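Local coordinates for protein tryptophan synthase alpha chain (Aquifex aeolicus, PDB 2EKC) that probably cleaves indoleglycerol phosphate to indole and glyceraldehyde 3-phosphate, as the alpha subunit of the enzyme that makes tryptophan, at residues G44-E49 and E255-L260; I76-V81 and E112-L117; T87-F92 and G122-I127. One frame throughout, in Å; residues are numbered along the deposited sequence.

Contact 1: G44-E49 and E255-L260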
# COMPACT_ATOMS: atom_id res chain seq x y z
N GLY A 44 -11.86 9.82 1.05
CA GLY A 44 -10.98 9.90 2.20
C GLY A 44 -9.69 9.10 2.24
O GLY A 44 -8.99 9.15 3.25
N THR A 45 -9.38 8.36 1.19
CA THR A 45 -8.14 7.58 1.17
C THR A 45 -6.95 8.54 1.22
O THR A 45 -6.88 9.50 0.45
CB THR A 45 -8.07 6.70 -0.11
OG1 THR A 45 -9.04 5.64 -0.01
CG2 THR A 45 -6.69 6.10 -0.28
N ASP A 46 -6.01 8.28 2.12
CA ASP A 46 -4.83 9.14 2.28
C ASP A 46 -3.63 8.65 1.48
O ASP A 46 -2.82 9.46 1.01
CB ASP A 46 -4.46 9.22 3.75
CG ASP A 46 -5.57 9.82 4.59
OD1 ASP A 46 -5.87 11.01 4.37
OD2 ASP A 46 -6.14 9.11 5.44
N ILE A 47 -3.51 7.34 1.35
CA ILE A 47 -2.40 6.74 0.62
C ILE A 47 -2.98 5.60 -0.20
O ILE A 47 -3.72 4.76 0.32
CB ILE A 47 -1.33 6.17 1.58
CG1 ILE A 47 -0.70 7.31 2.38
CG2 ILE A 47 -0.26 5.41 0.79
CD1 ILE A 47 0.24 6.84 3.48
N LEU A 48 -2.63 5.56 -1.48
CA LEU A 48 -3.14 4.54 -2.37
C LEU A 48 -2.14 3.44 -2.67
O LEU A 48 -0.97 3.72 -2.93
CB LEU A 48 -3.60 5.18 -3.68
CG LEU A 48 -4.33 4.30 -4.69
CD1 LEU A 48 -5.67 3.89 -4.09
CD2 LEU A 48 -4.52 5.05 -5.99
N GLU A 49 -2.58 2.18 -2.62
CA GLU A 49 -1.73 1.06 -2.98
C GLU A 49 -2.32 0.55 -4.30
O GLU A 49 -3.48 0.14 -4.35
CB GLU A 49 -1.76 -0.06 -1.95
CG GLU A 49 -1.30 0.32 -0.56
CD GLU A 49 -1.05 -0.91 0.31
OE1 GLU A 49 -1.77 -1.91 0.14
OE2 GLU A 49 -0.14 -0.86 1.16
N GLU A 255 -16.60 5.37 6.11
CA GLU A 255 -16.77 4.86 7.47
C GLU A 255 -15.43 4.51 8.13
O GLU A 255 -15.22 4.81 9.30
CB GLU A 255 -17.69 3.64 7.45
CG GLU A 255 -17.80 2.93 8.78
CD GLU A 255 -19.07 2.11 8.89
OE1 GLU A 255 -19.38 1.37 7.93
OE2 GLU A 255 -19.74 2.20 9.94
N LEU A 256 -14.55 3.86 7.39
CA LEU A 256 -13.24 3.49 7.92
C LEU A 256 -12.49 4.75 8.34
O LEU A 256 -11.89 4.80 9.41
CB LEU A 256 -12.43 2.74 6.86
CG LEU A 256 -12.95 1.37 6.44
CD1 LEU A 256 -12.09 0.81 5.31
CD2 LEU A 256 -12.94 0.43 7.64
N LYS A 257 -12.53 5.76 7.48
CA LYS A 257 -11.86 7.03 7.75
C LYS A 257 -12.45 7.70 8.99
O LYS A 257 -11.77 8.48 9.66
CB LYS A 257 -11.99 7.95 6.53
CG LYS A 257 -11.16 9.21 6.61
CD LYS A 257 -9.68 8.89 6.80
CE LYS A 257 -8.92 10.14 7.20
NZ LYS A 257 -7.50 9.88 7.55
N GLU A 258 -13.70 7.39 9.30
CA GLU A 258 -14.35 7.95 10.48
C GLU A 258 -13.66 7.44 11.74
O GLU A 258 -13.51 8.18 12.72
CB GLU A 258 -15.84 7.57 10.52
CG GLU A 258 -16.75 8.62 9.91
CD GLU A 258 -18.21 8.20 9.90
OE1 GLU A 258 -18.69 7.66 10.92
OE2 GLU A 258 -18.88 8.44 8.87
N GLY A 259 -13.25 6.18 11.72
CA GLY A 259 -12.57 5.61 12.87
C GLY A 259 -11.11 6.02 12.97
O GLY A 259 -10.39 5.55 13.84
N LEU A 260 -10.68 6.91 12.08
CA LEU A 260 -9.29 7.36 12.06
C LEU A 260 -9.13 8.84 12.41
O LEU A 260 -8.07 9.43 12.19
CB LEU A 260 -8.68 7.10 10.68
CG LEU A 260 -8.64 5.63 10.25
CD1 LEU A 260 -8.05 5.51 8.85
CD2 LEU A 260 -7.81 4.84 11.24
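Lys257, near the end of helix 246-258, reaches across to Gly44 and Asp46, which lead into strand 47-51 of the TIM barrel. The last helix of the fold is thus tied to the N-terminal end of the second strand, the opposite end of the barrel from the one where enzymes of this fold place their active sites. From CB, directed toward 44-49, the lysine chain leaves with CG anti to the backbone N (chi1 -171°) and bends at its second torsion. This runs the methylenes past the carbonyl oxygen of Gly44: Lys257 CD is 3.6 Å from Gly44 O. Farther out, Lys257 CE passes 3.4 Å from Asp46 OD2. At the tip, Lys257 NZ gives a hydrogen bond of 2.6 Å to Asp46 OD2, part of a salt bridge, the nitrogen coming to the syn side of the oxygen, 17° out of the carboxylate plane. The two side chains cross at about a right angle. Glu16 OE1 and Lys17 O also hold the ammonium, so this buried charge has two carboxylates and a carbonyl around it. Gly44 has a phi of 117°, where a CB would jam against the preceding carbonyl O and press on Lys257 CG. Asp46 OD2 has a second donor besides the lysine, the backbone N of Leu19 on the first strand.

Contact 2: I76-V81 and E112-L117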
# COMPACT_ATOMS: atom_id res chain seq x y z
N ILE A 76 -4.21 -7.23 -18.41
CA ILE A 76 -3.59 -6.09 -17.77
C ILE A 76 -2.07 -6.23 -17.74
O ILE A 76 -1.54 -7.25 -17.29
CB ILE A 76 -4.11 -5.91 -16.33
CG1 ILE A 76 -5.62 -5.65 -16.36
CG2 ILE A 76 -3.37 -4.77 -15.64
CD1 ILE A 76 -6.02 -4.38 -17.12
N ARG A 77 -1.38 -5.20 -18.23
CA ARG A 77 0.08 -5.16 -18.31
C ARG A 77 0.62 -4.08 -17.40
O ARG A 77 -0.14 -3.25 -16.88
CB ARG A 77 0.53 -4.81 -19.73
CG ARG A 77 -0.11 -5.60 -20.85
CD ARG A 77 0.08 -4.84 -22.16
NE ARG A 77 -0.65 -3.57 -22.13
CZ ARG A 77 -0.45 -2.57 -22.99
NH1 ARG A 77 0.45 -2.67 -23.95
NH2 ARG A 77 -1.18 -1.46 -22.89
N PHE A 78 1.93 -4.07 -17.22
CA PHE A 78 2.58 -3.05 -16.41
C PHE A 78 2.24 -1.69 -17.02
O PHE A 78 2.03 -0.71 -16.30
CB PHE A 78 4.10 -3.28 -16.41
CG PHE A 78 4.88 -2.26 -15.61
CD1 PHE A 78 4.49 -1.94 -14.31
CD2 PHE A 78 6.01 -1.66 -16.14
CE1 PHE A 78 5.23 -1.03 -13.55
CE2 PHE A 78 6.76 -0.76 -15.39
CZ PHE A 78 6.37 -0.44 -14.09
N GLU A 79 2.19 -1.62 -18.35
CA GLU A 79 1.86 -0.37 -19.03
C GLU A 79 0.47 0.14 -18.65
O GLU A 79 0.26 1.35 -18.55
CB GLU A 79 1.93 -0.55 -20.55
CG GLU A 79 3.34 -0.68 -21.11
CD GLU A 79 3.91 -2.08 -21.01
OE1 GLU A 79 3.21 -2.96 -20.47
OE2 GLU A 79 5.04 -2.30 -21.47
N ASP A 80 -0.47 -0.78 -18.45
CA ASP A 80 -1.83 -0.38 -18.08
C ASP A 80 -1.85 0.12 -16.65
O ASP A 80 -2.58 1.05 -16.30
CB ASP A 80 -2.80 -1.56 -18.23
CG ASP A 80 -2.84 -2.10 -19.65
OD1 ASP A 80 -3.19 -1.35 -20.58
OD2 ASP A 80 -2.52 -3.30 -19.84
N VAL A 81 -1.03 -0.50 -15.80
CA VAL A 81 -0.94 -0.10 -14.41
C VAL A 81 -0.45 1.33 -14.29
O VAL A 81 -1.01 2.12 -13.53
CB VAL A 81 0.02 -1.02 -13.62
CG1 VAL A 81 0.23 -0.46 -12.21
CG2 VAL A 81 -0.56 -2.43 -13.53
N GLU A 112 16.41 -0.57 -13.65
CA GLU A 112 16.48 0.83 -14.06
C GLU A 112 15.21 1.25 -14.79
O GLU A 112 14.58 2.24 -14.41
CB GLU A 112 17.68 1.06 -14.99
CG GLU A 112 19.05 0.90 -14.34
CD GLU A 112 19.45 2.09 -13.48
OE1 GLU A 112 19.14 3.24 -13.86
OE2 GLU A 112 20.11 1.88 -12.44
N LYS A 113 14.84 0.51 -15.83
CA LYS A 113 13.65 0.84 -16.60
C LYS A 113 12.38 0.85 -15.74
O LYS A 113 11.58 1.77 -15.83
CB LYS A 113 13.47 -0.15 -17.75
CG LYS A 113 12.20 0.10 -18.55
CD LYS A 113 11.99 -0.92 -19.66
CE LYS A 113 13.02 -0.79 -20.76
NZ LYS A 113 12.65 -1.64 -21.93
N PHE A 114 12.22 -0.18 -14.92
CA PHE A 114 11.05 -0.30 -14.06
C PHE A 114 10.90 0.94 -13.18
O PHE A 114 9.83 1.55 -13.10
CB PHE A 114 11.17 -1.55 -13.18
CG PHE A 114 9.90 -1.94 -12.48
CD1 PHE A 114 9.53 -1.34 -11.28
CD2 PHE A 114 9.06 -2.90 -13.04
CE1 PHE A 114 8.35 -1.71 -10.63
CE2 PHE A 114 7.88 -3.27 -12.40
CZ PHE A 114 7.52 -2.68 -11.19
N CYS A 115 12.00 1.33 -12.53
CA CYS A 115 11.97 2.50 -11.67
C CYS A 115 11.77 3.79 -12.47
O CYS A 115 11.01 4.66 -12.06
CB CYS A 115 13.26 2.58 -10.85
SG CYS A 115 13.37 1.29 -9.56
N ARG A 116 12.44 3.90 -13.62
CA ARG A 116 12.32 5.08 -14.48
C ARG A 116 10.86 5.30 -14.85
O ARG A 116 10.31 6.38 -14.67
CB ARG A 116 13.15 4.89 -15.77
CG ARG A 116 13.19 6.10 -16.70
CD ARG A 116 13.78 5.70 -18.06
NE ARG A 116 12.79 5.10 -18.94
CZ ARG A 116 13.05 4.20 -19.89
NH1 ARG A 116 14.30 3.78 -20.08
NH2 ARG A 116 12.08 3.73 -20.65
N LEU A 117 10.23 4.26 -15.39
CA LEU A 117 8.83 4.34 -15.79
C LEU A 117 7.89 4.66 -14.63
O LEU A 117 6.99 5.49 -14.77
CB LEU A 117 8.40 3.04 -16.47
CG LEU A 117 9.07 2.80 -17.83
CD1 LEU A 117 8.76 1.41 -18.34
CD2 LEU A 117 8.60 3.86 -18.82
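Phe78 and Phe114 lay their rings over one another in an offset stack, centroids 4.4 Å apart and planes only 9° from parallel. Each puts an atom near the rim of the other's face: Phe78 CZ and Phe114 CE2 are 3.6 Å apart. Both rings leave their helices with CG anti to the backbone N (chi1 179° for Phe78, -167° for Phe114), which carries them into the space between helices 78-91 and 111-120, both in the ring of helices around the barrel. Leu117, one turn after Phe114, adds a looser apolar touch, its CD1 lying 4.2 Å from Phe78 CE2.

Farther out, more apolar side chains pack around the stack. Leu99 of strand 97-100 and Ile109 of helix 103-109 touch both rings, Phe52 meets Phe78 with its plane inclined, and Phe126 meets Phe114 almost perpendicularly. A leucine in place of Phe114 would probably leave the face of Phe78 without its flat partner and Phe126 without the ring it packs on.

The start of helix 78-91, which carries Phe78, is fixed by Asp80. Its OD2 accepts from the backbone N of Arg77, at the N-cap position, at 2.7 Å. The Arg77 guanidinium also grips this carboxylate side-on, with NE to OD2 and NH2 to OD1. Between 76-81 and 112-117 no hydrogen bond forms, and cohesion there rests on dispersion between ring faces and burial of carbon.

Contact 3: T87-F92 and G122-I127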
# COMPACT_ATOMS: atom_id res chain seq x y z
N THR A 87 -3.23 8.66 -14.82
CA THR A 87 -4.57 9.21 -14.89
C THR A 87 -5.04 9.73 -13.53
O THR A 87 -5.60 10.83 -13.43
CB THR A 87 -5.57 8.16 -15.40
OG1 THR A 87 -5.24 7.81 -16.75
CG2 THR A 87 -6.99 8.70 -15.37
N LEU A 88 -4.82 8.95 -12.48
CA LEU A 88 -5.23 9.34 -11.13
C LEU A 88 -4.37 10.48 -10.58
O LEU A 88 -4.86 11.35 -9.86
CB LEU A 88 -5.16 8.14 -10.18
CG LEU A 88 -6.12 6.98 -10.45
CD1 LEU A 88 -5.88 5.89 -9.44
CD2 LEU A 88 -7.57 7.48 -10.36
N ARG A 89 -3.09 10.47 -10.93
CA ARG A 89 -2.17 11.50 -10.47
C ARG A 89 -2.63 12.90 -10.88
O ARG A 89 -2.46 13.86 -10.12
CB ARG A 89 -0.77 11.24 -11.03
CG ARG A 89 0.25 12.33 -10.70
CD ARG A 89 0.27 12.62 -9.21
NE ARG A 89 0.87 11.53 -8.45
CZ ARG A 89 0.47 11.17 -7.23
NH1 ARG A 89 -0.52 11.81 -6.63
NH2 ARG A 89 1.09 10.17 -6.60
N LYS A 90 -3.23 13.02 -12.06
CA LYS A 90 -3.69 14.31 -12.53
C LYS A 90 -4.85 14.85 -11.70
O LYS A 90 -4.98 16.05 -11.52
CB LYS A 90 -4.11 14.22 -14.01
CG LYS A 90 -3.04 13.65 -14.92
CD LYS A 90 -3.23 14.08 -16.38
CE LYS A 90 -4.59 13.68 -16.93
NZ LYS A 90 -4.77 12.21 -17.03
N GLU A 91 -5.68 13.94 -11.19
CA GLU A 91 -6.84 14.34 -10.39
C GLU A 91 -6.56 14.47 -8.90
O GLU A 91 -7.24 15.21 -8.20
CB GLU A 91 -7.97 13.33 -10.61
CG GLU A 91 -8.28 13.07 -12.06
CD GLU A 91 -9.28 11.95 -12.25
OE1 GLU A 91 -10.44 12.10 -11.80
OE2 GLU A 91 -8.91 10.92 -12.84
N PHE A 92 -5.56 13.74 -8.41
CA PHE A 92 -5.20 13.77 -7.00
C PHE A 92 -3.70 14.01 -6.88
O PHE A 92 -2.93 13.09 -6.59
CB PHE A 92 -5.60 12.45 -6.35
CG PHE A 92 -7.07 12.15 -6.47
CD1 PHE A 92 -7.97 12.61 -5.51
CD2 PHE A 92 -7.56 11.45 -7.56
CE1 PHE A 92 -9.33 12.38 -5.64
CE2 PHE A 92 -8.93 11.22 -7.70
CZ PHE A 92 -9.81 11.68 -6.74
N GLY A 122 3.94 8.94 -11.94
CA GLY A 122 3.32 9.29 -10.67
C GLY A 122 3.50 8.38 -9.46
O GLY A 122 2.92 8.66 -8.41
N ILE A 123 4.27 7.31 -9.58
CA ILE A 123 4.45 6.41 -8.44
C ILE A 123 5.41 7.05 -7.44
O ILE A 123 6.44 7.61 -7.82
CB ILE A 123 5.02 5.03 -8.88
CG1 ILE A 123 4.01 4.31 -9.78
CG2 ILE A 123 5.32 4.18 -7.65
CD1 ILE A 123 2.68 3.98 -9.10
N ASP A 124 5.06 6.98 -6.16
CA ASP A 124 5.89 7.56 -5.11
C ASP A 124 6.84 6.57 -4.45
O ASP A 124 7.93 6.94 -4.03
CB ASP A 124 5.01 8.21 -4.04
CG ASP A 124 4.30 9.43 -4.56
OD1 ASP A 124 5.00 10.40 -4.92
OD2 ASP A 124 3.06 9.42 -4.60
N GLY A 125 6.41 5.31 -4.37
CA GLY A 125 7.25 4.28 -3.76
C GLY A 125 6.72 2.89 -4.05
O GLY A 125 5.70 2.75 -4.72
N PHE A 126 7.41 1.87 -3.56
CA PHE A 126 6.99 0.48 -3.78
C PHE A 126 6.73 -0.27 -2.48
O PHE A 126 7.21 0.10 -1.42
CB PHE A 126 8.06 -0.35 -4.51
CG PHE A 126 8.44 0.15 -5.89
CD1 PHE A 126 7.59 0.95 -6.63
CD2 PHE A 126 9.66 -0.26 -6.45
CE1 PHE A 126 7.95 1.35 -7.93
CE2 PHE A 126 10.02 0.13 -7.74
CZ PHE A 126 9.16 0.94 -8.49
N ILE A 127 5.97 -1.35 -2.61
CA ILE A 127 5.72 -2.29 -1.53
C ILE A 127 5.94 -3.61 -2.25
O ILE A 127 5.15 -3.99 -3.12
CB ILE A 127 4.29 -2.26 -0.98
CG1 ILE A 127 4.08 -1.02 -0.12
CG2 ILE A 127 4.04 -3.52 -0.14
CD1 ILE A 127 2.71 -0.94 0.50
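A Schellman motif ends helix 111-120 at Gly122, and the carbonyl of that glycine, on the way into strand 125-127 of the TIM barrel, is taken by Arg89 of helix 78-91. Arg89 NH2 donates to Gly122 O at 3.0 Å with an N-H...O angle of 161°, the oxygen lying at the edge of the guanidinium and the nitrogen in the carbonyl plane. The same nitrogen makes a salt bridge of 2.9 Å to Asp124 OD2, here from an oblique direction, the guanidinium and carboxylate planes being 54° apart. Bends at chi2 and chi3 turn the guanidinium edge to Gly122 O and leave NH2 between the two acceptors.

Gly122 itself has to be small. With its phi of 95° a CB would run into the carbonyl O of the preceding residue, and it would also sit only 3.2 Å from Arg89 CB. The helix can therefore pass close by, with CA atoms of Arg89 and Gly122 5.9 Å apart.

Other partners fix both charged groups. Arg89 NH1 reaches Ile95 O and, weakly, Phe92 O, both in the turn after its own helix, while Phe97 offers its ring in a cation-pi contact. The buried Asp124 carboxylate has partners for both oxygens: OD1 pairs with Arg3 NH1 near the start of the chain. Asp124 OD2, besides meeting Arg89 NH2, accepts a hydrogen bond from the backbone N of Phe97, at the start of the adjacent strand.

Along the chain the segments of contacts 2 and 3 alternate, and both contacts fall between the two halves of contact 1, which brings residues near the C-terminus back to the turn before the second strand. Contacts 2 and 3, centres about 13 Å apart, share helix 78-91: its start packs on helix 111-120, its end on the turn that follows that helix. They meet where Phe114 CE1 lies 3.5 Å from Phe126 CZ. Contact 1 is about 16 Å from contact 3, centre to centre, joined to it by Leu48 against Leu88, and about 27 Å from contact 2, across the chain's centre. Contacts 1 and 3 join outer helices to the turns leading into strands 47-51 and 125-127; contact 2 joins two outer helices.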